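PDB 4LRL: HD domain protein from Enterococcus faecalis, which hydrolyses deoxyribonucleoside triphosphates (probably including dGTP) as a metal-binding HD-domain enzyme under allosteric activation and inhibition. Local coordinates for residues 26-29 / 30-33; 50-53 / 54-57; 214-218 / 219-223; 366-369 / 370-374; 373-377 / 378-382. All coordinates share one frame; numbering follows the deposited sequence.

Contact 1: residues 26-29 / 30-33; sequences TIPY and KEQR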
# COMPACT_ATOMS: atom_id res chain seq x y z
N THR C 26 -7.45 -44.05 19.08
CA THR C 26 -7.26 -43.05 17.99
C THR C 26 -8.57 -42.29 17.72
O THR C 26 -9.67 -42.81 17.96
CB THR C 26 -6.74 -43.70 16.69
OG1 THR C 26 -5.87 -44.80 17.01
CG2 THR C 26 -5.97 -42.69 15.83
N ILE C 27 -8.43 -41.07 17.22
CA ILE C 27 -9.55 -40.22 16.84
C ILE C 27 -9.85 -40.45 15.35
O ILE C 27 -8.92 -40.56 14.54
CB ILE C 27 -9.25 -38.71 17.10
CG1 ILE C 27 -8.66 -38.49 18.50
CG2 ILE C 27 -10.50 -37.85 16.91
CD1 ILE C 27 -7.13 -38.35 18.51
N PRO C 28 -11.14 -40.53 14.98
CA PRO C 28 -11.52 -40.66 13.56
C PRO C 28 -10.91 -39.57 12.67
O PRO C 28 -10.85 -38.40 13.06
CB PRO C 28 -13.04 -40.54 13.60
CG PRO C 28 -13.40 -41.18 14.93
CD PRO C 28 -12.31 -40.72 15.87
N TYR C 29 -10.47 -39.99 11.49
CA TYR C 29 -9.75 -39.14 10.53
C TYR C 29 -10.42 -37.78 10.27
O TYR C 29 -9.75 -36.74 10.25
CB TYR C 29 -9.55 -39.91 9.22
CG TYR C 29 -8.54 -39.31 8.26
CD1 TYR C 29 -7.26 -38.94 8.68
CD2 TYR C 29 -8.86 -39.14 6.91
CE1 TYR C 29 -6.33 -38.40 7.79
CE2 TYR C 29 -7.94 -38.60 6.01
CZ TYR C 29 -6.68 -38.24 6.46
OH TYR C 29 -5.79 -37.71 5.57
N LYS C 30 -11.74 -37.80 10.08
CA LYS C 30 -12.53 -36.59 9.82
C LYS C 30 -12.42 -35.56 10.95
O LYS C 30 -12.54 -34.35 10.71
CB LYS C 30 -14.00 -37.00 9.58
CG LYS C 30 -15.07 -35.95 9.82
CD LYS C 30 -16.40 -36.65 10.11
CE LYS C 30 -17.10 -36.04 11.32
NZ LYS C 30 -17.91 -37.06 12.07
N GLU C 31 -12.15 -36.04 12.16
CA GLU C 31 -12.06 -35.19 13.35
C GLU C 31 -10.62 -34.84 13.73
O GLU C 31 -10.39 -34.05 14.64
CB GLU C 31 -12.74 -35.87 14.53
CG GLU C 31 -14.24 -36.02 14.42
CD GLU C 31 -14.81 -36.91 15.51
OE1 GLU C 31 -15.48 -36.38 16.42
OE2 GLU C 31 -14.57 -38.14 15.48
N GLN C 32 -9.64 -35.43 13.04
CA GLN C 32 -8.23 -35.26 13.40
C GLN C 32 -7.73 -33.83 13.23
O GLN C 32 -7.69 -33.30 12.12
CB GLN C 32 -7.35 -36.24 12.63
CG GLN C 32 -7.36 -37.65 13.18
CD GLN C 32 -6.14 -38.46 12.78
OE1 GLN C 32 -5.11 -37.91 12.38
NE2 GLN C 32 -6.25 -39.78 12.89
N ARG C 33 -7.36 -33.23 14.36
CA ARG C 33 -6.76 -31.90 14.39
C ARG C 33 -5.25 -32.01 14.56
O ARG C 33 -4.77 -32.93 15.22
CB ARG C 33 -7.35 -31.07 15.54
CG ARG C 33 -8.33 -29.98 15.11
CD ARG C 33 -9.72 -30.52 14.87
NE ARG C 33 -10.63 -29.49 14.34
CZ ARG C 33 -11.94 -29.66 14.15
NH1 ARG C 33 -12.51 -30.83 14.45
NH2 ARG C 33 -12.68 -28.67 13.67
O HOH W 1 -9.00 -33.82 9.91

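Contact 2: residues 50-53 / 54-57; sequences VQHQ and VILD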
# COMPACT_ATOMS: atom_id res chain seq x y z
N VAL C 50 -3.89 -23.95 8.77
CA VAL C 50 -4.30 -25.35 8.64
C VAL C 50 -4.37 -26.03 10.00
O VAL C 50 -3.35 -26.11 10.71
CB VAL C 50 -3.36 -26.12 7.69
CG1 VAL C 50 -3.72 -27.62 7.64
CG2 VAL C 50 -3.38 -25.51 6.28
N GLN C 51 -5.56 -26.52 10.36
CA GLN C 51 -5.81 -27.25 11.62
C GLN C 51 -6.13 -28.73 11.43
O GLN C 51 -5.89 -29.53 12.32
CB GLN C 51 -6.96 -26.64 12.42
CG GLN C 51 -6.68 -25.29 13.04
CD GLN C 51 -7.29 -24.17 12.23
OE1 GLN C 51 -8.46 -23.82 12.42
NE2 GLN C 51 -6.51 -23.62 11.32
N HIS C 52 -6.72 -29.08 10.29
CA HIS C 52 -7.15 -30.46 10.04
C HIS C 52 -6.05 -31.28 9.39
O HIS C 52 -5.40 -30.83 8.44
CB HIS C 52 -8.39 -30.48 9.15
CG HIS C 52 -9.59 -29.82 9.75
ND1 HIS C 52 -9.85 -28.47 9.62
CD2 HIS C 52 -10.61 -30.33 10.49
CE1 HIS C 52 -10.97 -28.17 10.25
NE2 HIS C 52 -11.45 -29.28 10.79
N GLN C 53 -5.87 -32.50 9.88
CA GLN C 53 -4.97 -33.48 9.27
C GLN C 53 -5.36 -33.77 7.81
O GLN C 53 -4.49 -33.92 6.96
CB GLN C 53 -4.98 -34.78 10.10
CG GLN C 53 -3.91 -35.80 9.70
CD GLN C 53 -2.49 -35.29 9.94
OE1 GLN C 53 -2.06 -35.12 11.08
NE2 GLN C 53 -1.76 -35.06 8.85
N VAL C 54 -6.65 -33.84 7.53
CA VAL C 54 -7.14 -34.09 6.18
C VAL C 54 -6.65 -33.01 5.21
O VAL C 54 -6.21 -33.32 4.10
CB VAL C 54 -8.69 -34.18 6.16
CG1 VAL C 54 -9.22 -34.19 4.73
CG2 VAL C 54 -9.16 -35.42 6.90
N ILE C 55 -6.73 -31.75 5.64
CA ILE C 55 -6.32 -30.61 4.82
C ILE C 55 -4.81 -30.63 4.59
O ILE C 55 -4.36 -30.45 3.46
CB ILE C 55 -6.78 -29.26 5.44
CG1 ILE C 55 -8.31 -29.23 5.60
CG2 ILE C 55 -6.25 -28.07 4.63
CD1 ILE C 55 -9.12 -29.40 4.31
N LEU C 56 -4.03 -30.86 5.65
CA LEU C 56 -2.58 -30.94 5.52
C LEU C 56 -2.18 -32.04 4.54
O LEU C 56 -1.31 -31.83 3.68
CB LEU C 56 -1.91 -31.15 6.88
CG LEU C 56 -0.37 -31.22 6.82
CD1 LEU C 56 0.22 -29.91 6.32
CD2 LEU C 56 0.22 -31.60 8.15
N ASP C 57 -2.82 -33.20 4.67
CA ASP C 57 -2.57 -34.33 3.78
C ASP C 57 -2.94 -34.01 2.33
O ASP C 57 -2.23 -34.40 1.40
CB ASP C 57 -3.32 -35.58 4.24
CG ASP C 57 -2.75 -36.18 5.50
OD1 ASP C 57 -1.60 -35.85 5.88
OD2 ASP C 57 -3.45 -37.01 6.12

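Contact 3: residues 214-218 / 219-223; sequences RDAYF and TGTEY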
# COMPACT_ATOMS: atom_id res chain seq x y z
N ARG C 214 -5.31 -11.83 -5.69
CA ARG C 214 -4.00 -12.41 -5.95
C ARG C 214 -3.47 -12.01 -7.33
O ARG C 214 -2.29 -11.66 -7.48
CB ARG C 214 -4.06 -13.95 -5.83
CG ARG C 214 -2.70 -14.67 -6.01
CD ARG C 214 -2.79 -16.18 -5.63
NE ARG C 214 -3.52 -16.36 -4.37
CZ ARG C 214 -2.94 -16.34 -3.18
NH1 ARG C 214 -3.67 -16.50 -2.09
NH2 ARG C 214 -1.62 -16.17 -3.06
N ASP C 215 -4.33 -12.06 -8.34
CA ASP C 215 -3.94 -11.60 -9.67
C ASP C 215 -3.56 -10.12 -9.66
O ASP C 215 -2.59 -9.73 -10.30
CB ASP C 215 -5.03 -11.90 -10.69
CG ASP C 215 -5.27 -13.39 -10.88
OD1 ASP C 215 -4.45 -14.21 -10.40
OD2 ASP C 215 -6.29 -13.74 -11.50
N ALA C 216 -4.31 -9.31 -8.91
CA ALA C 216 -3.98 -7.90 -8.75
C ALA C 216 -2.66 -7.73 -8.02
O ALA C 216 -1.84 -6.89 -8.42
CB ALA C 216 -5.09 -7.15 -8.00
N TYR C 217 -2.45 -8.53 -6.97
CA TYR C 217 -1.26 -8.43 -6.15
C TYR C 217 -0.01 -8.67 -6.98
O TYR C 217 0.97 -7.93 -6.86
CB TYR C 217 -1.32 -9.38 -4.94
CG TYR C 217 -0.16 -9.20 -3.97
CD1 TYR C 217 -0.26 -8.31 -2.90
CD2 TYR C 217 1.03 -9.91 -4.13
CE1 TYR C 217 0.82 -8.13 -2.00
CE2 TYR C 217 2.10 -9.75 -3.25
CZ TYR C 217 1.99 -8.84 -2.19
OH TYR C 217 3.05 -8.68 -1.33
N PHE C 218 -0.04 -9.70 -7.83
CA PHE C 218 1.14 -10.08 -8.63
C PHE C 218 1.33 -9.28 -9.93
O PHE C 218 2.47 -9.01 -10.31
CB PHE C 218 1.17 -11.59 -8.89
CG PHE C 218 1.51 -12.40 -7.67
CD1 PHE C 218 0.52 -12.86 -6.82
CD2 PHE C 218 2.84 -12.67 -7.36
CE1 PHE C 218 0.84 -13.60 -5.69
CE2 PHE C 218 3.16 -13.42 -6.22
CZ PHE C 218 2.15 -13.87 -5.38
N THR C 219 0.25 -8.91 -10.59
CA THR C 219 0.39 -8.06 -11.78
C THR C 219 0.85 -6.65 -11.40
O THR C 219 1.52 -5.99 -12.19
CB THR C 219 -0.91 -7.96 -12.60
OG1 THR C 219 -1.95 -7.43 -11.77
CG2 THR C 219 -1.33 -9.32 -13.14
N GLY C 220 0.51 -6.21 -10.19
CA GLY C 220 0.85 -4.87 -9.72
C GLY C 220 -0.20 -3.80 -10.02
O GLY C 220 0.08 -2.62 -9.89
N THR C 221 -1.39 -4.23 -10.43
CA THR C 221 -2.54 -3.34 -10.58
C THR C 221 -3.15 -3.09 -9.20
O THR C 221 -4.33 -3.36 -8.97
CB THR C 221 -3.62 -3.89 -11.56
OG1 THR C 221 -4.25 -5.04 -10.99
CG2 THR C 221 -3.01 -4.30 -12.89
N GLU C 222 -2.33 -2.54 -8.31
CA GLU C 222 -2.65 -2.36 -6.89
C GLU C 222 -4.00 -1.71 -6.56
O GLU C 222 -4.48 -1.82 -5.42
CB GLU C 222 -1.52 -1.60 -6.17
CG GLU C 222 -0.97 -0.38 -6.92
CD GLU C 222 -0.11 0.51 -6.04
OE1 GLU C 222 -0.49 0.72 -4.86
OE2 GLU C 222 0.94 1.00 -6.52
N TYR C 223 -4.60 -1.04 -7.55
CA TYR C 223 -5.87 -0.36 -7.35
C TYR C 223 -7.05 -1.11 -7.96
O TYR C 223 -8.21 -0.66 -7.88
CB TYR C 223 -5.81 1.09 -7.84
CG TYR C 223 -4.91 1.98 -7.01
CD1 TYR C 223 -3.63 2.32 -7.43
CD2 TYR C 223 -5.35 2.49 -5.78
CE1 TYR C 223 -2.80 3.14 -6.66
CE2 TYR C 223 -4.53 3.31 -5.00
CZ TYR C 223 -3.25 3.63 -5.44
OH TYR C 223 -2.45 4.44 -4.66

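Contact 4: residues 366-369 / 370-374; sequences ATIA and YLREL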
# COMPACT_ATOMS: atom_id res chain seq x y z
N ALA C 366 -15.16 -10.28 -45.44
CA ALA C 366 -14.50 -10.23 -46.74
C ALA C 366 -13.16 -9.47 -46.68
O ALA C 366 -12.21 -9.81 -47.41
CB ALA C 366 -15.41 -9.63 -47.79
N THR C 367 -13.09 -8.46 -45.82
CA THR C 367 -11.87 -7.66 -45.68
C THR C 367 -10.79 -8.47 -44.98
O THR C 367 -9.63 -8.44 -45.40
CB THR C 367 -12.14 -6.34 -44.93
OG1 THR C 367 -12.89 -5.47 -45.78
CG2 THR C 367 -10.84 -5.62 -44.57
N ILE C 368 -11.16 -9.18 -43.92
CA ILE C 368 -10.22 -10.03 -43.20
C ILE C 368 -9.64 -11.08 -44.15
O ILE C 368 -8.44 -11.33 -44.14
CB ILE C 368 -10.88 -10.68 -41.94
CG1 ILE C 368 -10.97 -9.65 -40.81
CG2 ILE C 368 -10.11 -11.91 -41.45
CD1 ILE C 368 -11.97 -9.99 -39.73
N ALA C 369 -10.48 -11.67 -45.00
CA ALA C 369 -10.01 -12.65 -45.98
C ALA C 369 -8.95 -12.05 -46.91
O ALA C 369 -7.94 -12.70 -47.20
CB ALA C 369 -11.18 -13.22 -46.76
N TYR C 370 -9.17 -10.80 -47.33
CA TYR C 370 -8.24 -10.07 -48.18
C TYR C 370 -6.90 -9.82 -47.45
O TYR C 370 -5.84 -10.11 -48.00
CB TYR C 370 -8.88 -8.76 -48.68
CG TYR C 370 -7.95 -7.89 -49.51
CD1 TYR C 370 -7.48 -6.68 -49.01
CD2 TYR C 370 -7.52 -8.29 -50.77
CE1 TYR C 370 -6.61 -5.88 -49.75
CE2 TYR C 370 -6.65 -7.50 -51.52
CZ TYR C 370 -6.21 -6.30 -51.00
OH TYR C 370 -5.35 -5.52 -51.73
N LEU C 371 -6.96 -9.33 -46.22
CA LEU C 371 -5.76 -9.17 -45.38
C LEU C 371 -5.02 -10.48 -45.17
O LEU C 371 -3.78 -10.50 -45.13
CB LEU C 371 -6.10 -8.55 -44.02
CG LEU C 371 -6.82 -7.21 -44.04
CD1 LEU C 371 -6.96 -6.69 -42.63
CD2 LEU C 371 -6.10 -6.19 -44.91
N ARG C 372 -5.77 -11.57 -45.03
CA ARG C 372 -5.17 -12.91 -44.96
C ARG C 372 -4.45 -13.30 -46.25
O ARG C 372 -3.39 -13.91 -46.19
CB ARG C 372 -6.21 -13.96 -44.58
CG ARG C 372 -6.42 -14.03 -43.08
CD ARG C 372 -7.63 -14.86 -42.74
NE ARG C 372 -7.58 -15.24 -41.34
CZ ARG C 372 -8.63 -15.65 -40.64
NH1 ARG C 372 -9.83 -15.72 -41.21
NH2 ARG C 372 -8.47 -15.99 -39.36
N GLU C 373 -5.02 -12.94 -47.41
CA GLU C 373 -4.32 -13.11 -48.68
C GLU C 373 -3.00 -12.36 -48.68
O GLU C 373 -1.96 -12.92 -48.99
CB GLU C 373 -5.18 -12.67 -49.86
CG GLU C 373 -4.46 -12.89 -51.19
CD GLU C 373 -5.18 -12.32 -52.40
OE1 GLU C 373 -6.20 -11.62 -52.26
OE2 GLU C 373 -4.71 -12.59 -53.53
N LEU C 374 -3.03 -11.08 -48.30
CA LEU C 374 -1.83 -10.25 -48.29
C LEU C 374 -0.75 -10.82 -47.39
O LEU C 374 0.43 -10.85 -47.76
CB LEU C 374 -2.15 -8.82 -47.87
CG LEU C 374 -3.14 -8.02 -48.73
CD1 LEU C 374 -3.37 -6.66 -48.09
CD2 LEU C 374 -2.65 -7.90 -50.19

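Contact 5: residues 373-377 / 378-382; sequences ELIEK and VGFNP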
# COMPACT_ATOMS: atom_id res chain seq x y z
N GLU C 373 -5.02 -12.94 -47.41
CA GLU C 373 -4.32 -13.11 -48.68
C GLU C 373 -3.00 -12.36 -48.68
O GLU C 373 -1.96 -12.92 -48.99
CB GLU C 373 -5.18 -12.67 -49.86
CG GLU C 373 -4.46 -12.89 -51.19
CD GLU C 373 -5.18 -12.32 -52.40
OE1 GLU C 373 -6.20 -11.62 -52.26
OE2 GLU C 373 -4.71 -12.59 -53.53
N LEU C 374 -3.03 -11.08 -48.30
CA LEU C 374 -1.83 -10.25 -48.29
C LEU C 374 -0.75 -10.82 -47.39
O LEU C 374 0.43 -10.85 -47.76
CB LEU C 374 -2.15 -8.82 -47.87
CG LEU C 374 -3.14 -8.02 -48.73
CD1 LEU C 374 -3.37 -6.66 -48.09
CD2 LEU C 374 -2.65 -7.90 -50.19
N ILE C 375 -1.16 -11.28 -46.21
CA ILE C 375 -0.25 -11.83 -45.20
C ILE C 375 0.41 -13.09 -45.76
O ILE C 375 1.61 -13.30 -45.59
CB ILE C 375 -1.03 -12.10 -43.87
CG1 ILE C 375 -1.27 -10.78 -43.13
CG2 ILE C 375 -0.34 -13.14 -42.99
CD1 ILE C 375 -2.46 -10.80 -42.16
N GLU C 376 -0.39 -13.90 -46.47
CA GLU C 376 0.07 -15.08 -47.18
C GLU C 376 1.07 -14.76 -48.29
O GLU C 376 2.02 -15.51 -48.51
CB GLU C 376 -1.13 -15.80 -47.80
CG GLU C 376 -0.81 -17.07 -48.58
CD GLU C 376 -2.06 -17.87 -48.90
OE1 GLU C 376 -2.39 -18.76 -48.10
OE2 GLU C 376 -2.72 -17.59 -49.93
N LYS C 377 0.80 -13.66 -49.00
CA LYS C 377 1.61 -13.22 -50.14
C LYS C 377 3.05 -12.96 -49.71
O LYS C 377 3.98 -13.30 -50.42
CB LYS C 377 0.98 -11.97 -50.75
CG LYS C 377 1.33 -11.70 -52.20
CD LYS C 377 0.24 -10.85 -52.88
CE LYS C 377 0.55 -10.68 -54.37
NZ LYS C 377 -0.67 -10.78 -55.26
N VAL C 378 3.23 -12.37 -48.52
CA VAL C 378 4.58 -12.10 -48.00
C VAL C 378 5.23 -13.31 -47.31
O VAL C 378 6.37 -13.22 -46.86
CB VAL C 378 4.66 -10.82 -47.11
CG1 VAL C 378 4.07 -9.62 -47.84
CG2 VAL C 378 3.98 -11.02 -45.74
N GLY C 379 4.51 -14.44 -47.25
CA GLY C 379 5.09 -15.71 -46.80
C GLY C 379 4.59 -16.25 -45.47
O GLY C 379 5.11 -17.27 -44.99
N PHE C 380 3.60 -15.60 -44.87
CA PHE C 380 3.04 -16.07 -43.62
C PHE C 380 1.78 -16.89 -43.88
O PHE C 380 0.77 -16.34 -44.32
CB PHE C 380 2.70 -14.91 -42.68
CG PHE C 380 3.89 -14.18 -42.14
CD1 PHE C 380 4.22 -12.91 -42.61
CD2 PHE C 380 4.66 -14.73 -41.12
CE1 PHE C 380 5.32 -12.21 -42.09
CE2 PHE C 380 5.76 -14.04 -40.59
CZ PHE C 380 6.10 -12.78 -41.07
N ASN C 381 1.83 -18.19 -43.61
CA ASN C 381 0.63 -19.00 -43.71
C ASN C 381 -0.46 -18.45 -42.76
O ASN C 381 -0.25 -18.41 -41.55
CB ASN C 381 0.93 -20.48 -43.44
CG ASN C 381 -0.25 -21.39 -43.74
OD1 ASN C 381 -1.40 -21.04 -43.47
ND2 ASN C 381 0.03 -22.56 -44.30
N PRO C 382 -1.60 -18.01 -43.33
CA PRO C 382 -2.66 -17.33 -42.56
C PRO C 382 -3.32 -18.21 -41.49
O PRO C 382 -3.84 -17.70 -40.49
CB PRO C 382 -3.70 -16.96 -43.63
CG PRO C 382 -2.98 -17.09 -44.95
CD PRO C 382 -1.96 -18.16 -44.75

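Contact 1: residues 26-29 / 30-33
Gln-32 reaches back to Ile-27 around a short 3-10 turn just ahead of strand 33-42, a worked example of a turn whose carbonyls find donors within the same few residues. The amide nitrogen NE2 of Gln-32 donates to O of Ile-27 over 3.2 Å. That bond is fairly straight, 160° at the hydrogen, and the oxygen lies in the plane of the amide. The geometry follows from the torsions: CG of Gln-32 stands anti to its carbonyl carbon (chi1 -79°), and the chain then runs extended beyond it.

Two backbone bonds of the i to i+3 kind make the turn itself, from N of Glu-31 to O of Pro-28 at 2.8 Å and from N of Gln-32 to O of Tyr-29 at 3.1 Å. O of Tyr-29 also accepts from a water at 3.0 Å, and the same water donates to O of Gln-32, which is further bonded to the backbone of Gln-53 on the next helix. The Tyr-29 hydroxyl pairs with Asp-57, and its ring makes a cation-pi contact with Arg-174 and packs on Ile-171, so the one buried residue here fastens a largely exposed turn to helices 53-60 and 167-175.

Packing within the turn is light. CG2 of Ile-27 meets CB of Glu-31, the two side chains crossing at about a right angle. Glu-31 lies alongside Pro-28, pointing the same way, and sets OE2 3.3 Å from CG of the proline ring.

Contact 2: residues 50-53 / 54-57
Gln-53 folds forward onto Asp-57 across the first turn of helix 53-60, showing how a helix start can be held by side chain and backbone together. CG of Gln-53 is anti to the backbone N, and a bend at chi2 (64°) turns the amide along the helix. NE2 then donates to OD1 of Asp-57 over 3.1 Å, from above the carboxylate plane, with the two flat groups 35° apart; the other oxygen, OD2, is held by Tyr-29. In the backbone of the same pair, O of Gln-53 accepts from N of Asp-57 at 2.9 Å, so the two residues are linked twice.

Val-50 and Ile-55 form the apolar half of the contact. CG1 of Val-50 lies 4.0 Å from CG2 of Ile-55, while the other branch of the isoleucine, CG1, rests on CB of His-52 at 3.8 Å. His-52 occupies the N-cap position, and its O takes N of Leu-56 at 3.1 Å.

The contact thus marks the passage from strand 46-52 into helix 53-60. Helices 87-108 and 124-133 cover Ile-55 through Tyr-95 and Leu-128, and Leu-56 lies on Lys-38 of strand 33-42, close to a bound dGTP.

Contact 3: residues 214-218 / 219-223
Thr-219 turns back on Asp-215 at the C-terminal end of helix 206-219, a clear case of a threonine serving the carbonyl one turn behind it. Its OG1 sits between the backbone N and the carbonyl carbon (chi1 59°), the crowded position, and from there donates to O of Asp-215 over 2.8 Å. The amide N of Thr-219 reaches the same oxygen at 3.0 Å, but from the opposite face of the carbonyl plane, so one acceptor is gripped from two sides.

Thr-221 adopts a similar rotation, with chi1 of 69°. Its OG1 lies 3.8 Å from CB of Ala-216 and makes a weak bond to OG1 of Thr-219 at 3.4 Å. Between the threonines, Gly-220 leaves the helix with a positive phi of 90°, while its N still donates to O of Ala-216 at 3.0 Å. Thr-221 then centres an inverse gamma turn.

The Asp-215 carboxylate faces elsewhere, hydrogen-bonded to Tyr-267 and His-85. Tyr-217 and Phe-218 meet their counterparts of the second subunit, and Thr-221 lies close to a bound dTTP.

Chemically, the Thr-219 hydroxyl spends its proton on the Asp-215 carbonyl, and the Thr-221 hydroxyl adds only a weak bond to it. Polar groups at this buried helix end are therefore partly satisfied by the chain itself, close to both a subunit interface and a nucleotide.

Contact 4: residues 366-369 / 370-374
Thr-367 O accepts from Leu-371 N, and Ile-368 O from Arg-372 N, in the regular alpha-helical pattern of helix 361-377. The first of these bonds measures 2.9 Å and the second 2.8 Å. In the flanking pairs Tyr-370 N meets Ala-366 O at 3.2 Å, and Glu-373 N meets Ala-369 O at 2.9 Å. The helix is kinked here, where N of Ala-366 and of Thr-367 lacks a bond to the preceding turn, so these four bonds illustrate how the regular pattern resumes directly from a kink.

Side chains lean on carbonyls three and four residues back. Leu-371 brings CG to within 3.4 Å of O of Thr-367, and at 4.4 Å from CG2 of that threonine the two side chains only graze. Tyr-370 sets CB against the same carbonyl, while CG of Leu-374 lies over one face of its ring, toward the rim. The tyrosine hydroxyl is bonded to Glu-466 on helix 461-468.

Phe-442 of strand 441-444 packs against Ile-368, Leu-371 and Arg-372, placing this side of the helix against that strand. Arg-372 runs extended from CG to NE, alongside Ile-368 and pointing the same way, and NE is bonded to Thr-386. This lays the guanidinium with one face over CG2 of Ile-368, which stands 3.8 Å from NH1.

Contact 5: residues 373-377 / 378-382
Phe-380 N donates to Ile-375 O at 3.1 Å and Gly-379 N to Glu-376 O at 3.0 Å, the two bonds of a Schellman motif that ends helix 361-377; the Gly-379 bond is the inner one. One residue earlier, N of Val-378 keeps the helical pattern with a longer bond of 3.3 Å to O of Leu-374. Gly-379, with no side chain, takes the positive phi of 111° that reverses the chain.

Beyond these bonds, CA of Glu-376 makes a C-H...O contact with O of Phe-380 at 3.2 Å. The apolar signature of the motif is also present: CG2 of Ile-375 meets CB of Phe-380 at 3.5 Å, the side chains crossing at about a right angle. O of Ile-375 lies at the edge of the phenyl ring, in its plane. Val-378 crowds the same carbonyl, its CG2 being held 3.3 Å from O of Ile-375 because that branch stands between the backbone N and the carbonyl carbon.

Farther out, Glu-376 is extended (CG anti to N, chi1 -180°), and its CB and OE1 lie against the ring of Pro-382, with OE1 3.4 Å from CD. Asn-381 caps the next helix, 382-385, through Lys-383, and the Phe-380 ring meets Tyr-385 edge-to-face.

The carbonyls of Ile-375 and Glu-376 are thus satisfied by the reversal itself, and the chain can start a new helix almost at once, with a hydrophobic pair closing the turn.

Five local contacts, met in order along the chain, fall into three places. Contacts 1 and 2 have centres 10 Å apart and touch, joining the N-terminal turn to strand 46-52 and helix 53-60, with contact 2 lying beside a bound dGTP. Contact 3, at the end of helix 206-219, is about 29 Å from contact 2 between centres and lies nearest the middle of the chain, at a subunit interface. Contacts 4 and 5 share Glu-373 and Leu-374 on helix 361-377, with centres 9 Å apart, in the HD-associated region. They stand on the opposite side of the chain's centre from contacts 1 and 2, so the set spans the molecule, with centres of contacts 1 and 4 about 66 Å apart.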